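Local coordinates for glutamate receptor IIB (Drosophila melanogaster, PDB 4WXJ), which binds glutamate through its ligand-binding domain, the part in this crystal, and probably serves as a subunit of a postsynaptic glutamate-gated cation channel in muscle, at residues A165-K168 / M169-F172; D76-D79 / G80-Q84. One frame throughout, in Å; residues are numbered along the deposited sequence.

Contact 1 of 2, residues A165-K168 / M169-F172; sequences AWNK and MLSF
Trp166 and Leu170, one helical turn apart on helix 160-171, meet through their side chains. With CG swung anti to the backbone N (chi1 -180°), the indole stands out from the helix, tilted slightly toward its C-terminal end, and the methyl CD1 of Leu170 settles over one face of the five-membered ring, 3.8 Å from its centroid, as a CH-pi contact. Met169 adds the second apolar touch: its thioether chain bends at the last torsion and brings the methyl CE within 3.8 Å of CZ3 of Trp166. A flexible, unbranched methionine suits a buried position where Phe142, Thr144 and Phe177 also press on it, while the broad indole spans from Leu170 to Phe154 and Ser155 of helix 149-155.

Among the polar contacts, Met169 N bonds to Ala165 O at 2.9 Å and Leu170 N to Trp166 O at 3.1 Å, ordinary i to i+4 bonds. On the last turn three donors converge on Lys168 O: Phe172 N at 3.1 Å, Ser171 N at 3.0 Å from above the carbonyl plane, and the hydroxyl Ser171 OG at 2.8 Å. Serine suits this position because its short side chain folds back on the carbonyl three residues earlier. The same oxygen lies 3.2 Å above the plane of the Phe172 ring, toward its rim; that ring also meets Phe142 edge-to-face. Lys168 sends its amine away to Gln137 O.

Phe172 is the first residue to leave helical geometry, so this is the C-terminal turn of helix 160-171, packed on strand 141-143 and helix 149-155 of the glutamate-binding domain.

Contact 2 of 2, residues D76-D79 / G80-Q84; sequences DEWD and GIIRQ
Arg83 reaches back from helix 80-86 along the strand residues that precede it. Its CB lies 3.5 Å from Asp79 O, the carbonyl that also accepts the backbone Arg83 N at 3.2 Å, from well above the carbonyl plane. CG, carried anti to the backbone N, and then CD run past Trp78 O, with CD at 3.4 Å. A bend at chi2 (59°) directs the remainder of the chain alongside the strand. NE forms a salt bridge with Asp87, while NH1 comes back to Trp78 O at 2.9 Å. That bond is fairly straight (158° at the hydrogen) and lies in both the carbonyl and the guanidinium planes. NH1 also faces Glu77 OE1 at 3.8 Å, a long salt bridge with the carboxylate and guanidinium planes 62° apart.

Beyond the arginine, Ile82 sets its CG2 methyl 3.6 Å from CE3 of Trp78, whose indole also touches Arg103, a glutamate-binding residue. Gly80 turns the chain into the helix with positive phi, a conformation glycine adopts readily.

The two acids would stabilise the positive charge of the guanidinium, while the in-plane bond from NH1 to Trp78 O and the NE bridge to Asp87 limit its rotation more than distant Glu77 can.

In the fold
Contacts 1 and 2 are separate local structures of one domain, their nearest atoms about 14 Å apart. Contact 1 stays within one helix and marks its end; contact 2 joins the short strand 77-78 to helix 80-86. Each is partly buried, though contact 1 lies farther out, its centre about 21 Å from the chain centre, against about 15 Å. Met169 and Ile82 are buried while Leu170 is exposed; 165-172 satisfies a helix terminus with backbone and serine donors, whereas 76-84 ties strand to helix through a charged arginine. The indole of contact 2 adjoins Arg103 of the glutamate site; contact 1 comes nearest that site through Met169, about 7 Å from Thr150 between side chains.

Contact 1 of 2, residues A165-K168 / M169-F172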
loop_
_atom_site.group_PDB
_atom_site.type_symbol
_atom_site.label_atom_id
_atom_site.label_comp_id
_atom_site.label_asym_id
_atom_site.label_seq_id
_atom_site.Cartn_x
_atom_site.Cartn_y
_atom_site.Cartn_z
ATOM N N ALA A 165 -2.377 -20.304 -5.835
ATOM C CA ALA A 165 -3.127 -19.059 -5.712
ATOM C C ALA A 165 -2.901 -18.182 -6.936
ATOM O O ALA A 165 -3.849 -17.658 -7.522
ATOM C CB ALA A 165 -2.724 -18.309 -4.455
ATOM N N TRP A 166 -1.635 -18.030 -7.310
ATOM C CA TRP A 166 -1.252 -17.153 -8.410
ATOM C C TRP A 166 -1.839 -17.637 -9.728
ATOM O O TRP A 166 -2.371 -16.846 -10.506
ATOM C CB TRP A 166 0.274 -17.063 -8.507
ATOM C CG TRP A 166 0.768 -16.171 -9.607
ATOM C CD1 TRP A 166 1.572 -16.527 -10.651
ATOM C CD2 TRP A 166 0.493 -14.773 -9.771
ATOM N NE1 TRP A 166 1.815 -15.439 -11.453
ATOM C CE2 TRP A 166 1.165 -14.351 -10.936
ATOM C CE3 TRP A 166 -0.253 -13.841 -9.047
ATOM C CZ2 TRP A 166 1.111 -13.035 -11.393
ATOM C CZ3 TRP A 166 -0.306 -12.534 -9.503
ATOM C CH2 TRP A 166 0.372 -12.145 -10.665
ATOM N N ASN A 167 -1.746 -18.939 -9.976
ATOM C CA ASN A 167 -2.267 -19.508 -11.213
ATOM C C ASN A 167 -3.791 -19.429 -11.284
ATOM O O ASN A 167 -4.356 -19.248 -12.363
ATOM C CB ASN A 167 -1.806 -20.958 -11.364
ATOM C CG ASN A 167 -0.341 -21.063 -11.752
ATOM O OD1 ASN A 167 0.130 -20.355 -12.645
ATOM N ND2 ASN A 167 0.390 -21.942 -11.076
ATOM N N LYS A 168 -4.458 -19.557 -10.142
ATOM C CA LYS A 168 -5.910 -19.407 -10.103
ATOM C C LYS A 168 -6.322 -17.964 -10.382
ATOM O O LYS A 168 -7.255 -17.719 -11.144
ATOM C CB LYS A 168 -6.472 -19.858 -8.755
ATOM C CG LYS A 168 -6.570 -21.365 -8.602
ATOM C CD LYS A 168 -7.850 -21.771 -7.894
ATOM C CE LYS A 168 -8.019 -23.280 -7.888
ATOM N NZ LYS A 168 -9.256 -23.695 -7.175
ATOM N N MET A 169 -5.624 -17.013 -9.765
ATOM C CA MET A 169 -5.910 -15.596 -9.978
ATOM C C MET A 169 -5.789 -15.228 -11.454
ATOM O O MET A 169 -6.596 -14.462 -11.980
ATOM C CB MET A 169 -4.967 -14.724 -9.145
ATOM C CG MET A 169 -5.382 -14.569 -7.688
ATOM S SD MET A 169 -4.084 -13.889 -6.633
ATOM C CE MET A 169 -3.546 -12.478 -7.594
ATOM N N LEU A 170 -4.777 -15.779 -12.116
ATOM C CA LEU A 170 -4.555 -15.515 -13.535
ATOM C C LEU A 170 -5.645 -16.126 -14.412
ATOM O O LEU A 170 -5.924 -15.626 -15.500
ATOM C CB LEU A 170 -3.192 -16.060 -13.970
ATOM C CG LEU A 170 -1.956 -15.353 -13.414
ATOM C CD1 LEU A 170 -0.708 -16.149 -13.759
ATOM C CD2 LEU A 170 -1.851 -13.934 -13.953
ATOM N N SER A 171 -6.258 -17.205 -13.936
ATOM C CA SER A 171 -7.204 -17.971 -14.744
ATOM C C SER A 171 -8.641 -17.463 -14.637
ATOM O O SER A 171 -9.436 -17.653 -15.558
ATOM C CB SER A 171 -7.167 -19.445 -14.338
ATOM O OG SER A 171 -7.807 -19.635 -13.089
ATOM N N PHE A 172 -8.970 -16.830 -13.513
ATOM C CA PHE A 172 -10.344 -16.413 -13.241
ATOM C C PHE A 172 -10.919 -15.514 -14.329
ATOM O O PHE A 172 -10.224 -14.661 -14.885
ATOM C CB PHE A 172 -10.427 -15.678 -11.897
ATOM C CG PHE A 172 -10.341 -16.579 -10.695
ATOM C CD1 PHE A 172 -10.987 -17.805 -10.673
ATOM C CD2 PHE A 172 -9.618 -16.191 -9.580
ATOM C CE1 PHE A 172 -10.909 -18.628 -9.563
ATOM C CE2 PHE A 172 -9.535 -17.009 -8.467
ATOM C CZ PHE A 172 -10.182 -18.229 -8.458
#

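Contact 2 of 2, residues D76-D79 / G80-Q84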
loop_
_atom_site.group_PDB
_atom_site.type_symbol
_atom_site.label_atom_id
_atom_site.label_comp_id
_atom_site.label_asym_id
_atom_site.label_seq_id
_atom_site.Cartn_x
_atom_site.Cartn_y
_atom_site.Cartn_z
ATOM N N ASP A 76 9.021 -1.909 -20.968
ATOM C CA ASP A 76 10.265 -1.647 -20.242
ATOM C C ASP A 76 10.219 -0.279 -19.557
ATOM O O ASP A 76 11.156 0.514 -19.661
ATOM C CB ASP A 76 11.470 -1.730 -21.189
ATOM C CG ASP A 76 12.801 -1.681 -20.454
ATOM O OD1 ASP A 76 12.879 -2.187 -19.315
ATOM O OD2 ASP A 76 13.771 -1.127 -21.015
ATOM N N GLU A 77 9.121 -0.008 -18.857
ATOM C CA GLU A 77 8.935 1.271 -18.181
ATOM C C GLU A 77 8.198 1.113 -16.854
ATOM O O GLU A 77 7.388 0.199 -16.681
ATOM C CB GLU A 77 8.169 2.243 -19.081
ATOM C CG GLU A 77 9.021 2.906 -20.150
ATOM C CD GLU A 77 8.217 3.842 -21.032
ATOM O OE1 GLU A 77 7.013 4.029 -20.759
ATOM O OE2 GLU A 77 8.790 4.392 -21.996
ATOM N N TRP A 78 8.493 2.016 -15.922
ATOM C CA TRP A 78 7.791 2.084 -14.646
ATOM C C TRP A 78 6.697 3.144 -14.692
ATOM O O TRP A 78 6.684 3.997 -15.582
ATOM C CB TRP A 78 8.767 2.395 -13.511
ATOM C CG TRP A 78 9.597 1.230 -13.091
ATOM C CD1 TRP A 78 10.755 0.797 -13.666
ATOM C CD2 TRP A 78 9.339 0.348 -11.993
ATOM N NE1 TRP A 78 11.232 -0.305 -12.996
ATOM C CE2 TRP A 78 10.380 -0.600 -11.962
ATOM C CE3 TRP A 78 8.326 0.266 -11.032
ATOM C CZ2 TRP A 78 10.439 -1.617 -11.013
ATOM C CZ3 TRP A 78 8.385 -0.745 -10.089
ATOM C CH2 TRP A 78 9.435 -1.673 -10.087
ATOM N N ASP A 79 5.783 3.083 -13.728
ATOM C CA ASP A 79 4.732 4.085 -13.587
ATOM C C ASP A 79 4.610 4.529 -12.130
ATOM O O ASP A 79 5.432 4.162 -11.289
ATOM C CB ASP A 79 3.393 3.534 -14.095
ATOM C CG ASP A 79 3.003 2.216 -13.436
ATOM O OD1 ASP A 79 3.560 1.876 -12.371
ATOM O OD2 ASP A 79 2.125 1.517 -13.984
ATOM N N GLY A 80 3.589 5.328 -11.843
ATOM C CA GLY A 80 3.273 5.716 -10.481
ATOM C C GLY A 80 4.366 6.496 -9.776
ATOM O O GLY A 80 5.160 7.197 -10.408
ATOM N N ILE A 81 4.398 6.365 -8.452
ATOM C CA ILE A 81 5.348 7.090 -7.619
ATOM C C ILE A 81 6.787 6.724 -7.962
ATOM O O ILE A 81 7.663 7.589 -7.980
ATOM C CB ILE A 81 5.100 6.811 -6.120
ATOM C CG1 ILE A 81 3.689 7.259 -5.728
ATOM C CG2 ILE A 81 6.146 7.522 -5.262
ATOM C CD1 ILE A 81 3.273 6.869 -4.323
ATOM N N ILE A 82 7.026 5.443 -8.220
ATOM C CA ILE A 82 8.368 4.967 -8.531
ATOM C C ILE A 82 8.920 5.661 -9.779
ATOM O O ILE A 82 10.097 6.012 -9.828
ATOM C CB ILE A 82 8.387 3.439 -8.745
ATOM C CG1 ILE A 82 7.861 2.713 -7.502
ATOM C CG2 ILE A 82 9.793 2.956 -9.083
ATOM C CD1 ILE A 82 8.686 2.939 -6.243
ATOM N N ARG A 83 8.066 5.860 -10.780
ATOM C CA ARG A 83 8.486 6.506 -12.022
ATOM C C ARG A 83 8.947 7.944 -11.782
ATOM O O ARG A 83 9.968 8.371 -12.323
ATOM C CB ARG A 83 7.351 6.488 -13.049
ATOM C CG ARG A 83 7.687 7.163 -14.379
ATOM C CD ARG A 83 8.892 6.521 -15.055
ATOM N NE ARG A 83 9.213 7.152 -16.335
ATOM C CZ ARG A 83 8.625 6.857 -17.492
ATOM N NH1 ARG A 83 7.669 5.939 -17.550
ATOM N NH2 ARG A 83 8.994 7.489 -18.597
ATOM N N GLN A 84 8.198 8.684 -10.970
ATOM C CA GLN A 84 8.530 10.076 -10.681
ATOM C C GLN A 84 9.883 10.204 -9.986
ATOM O O GLN A 84 10.581 11.205 -10.150
ATOM C CB GLN A 84 7.445 10.716 -9.814
ATOM C CG GLN A 84 6.080 10.760 -10.467
ATOM C CD GLN A 84 6.099 11.485 -11.796
ATOM O OE1 GLN A 84 6.548 12.628 -11.884
ATOM N NE2 GLN A 84 5.623 10.820 -12.842
#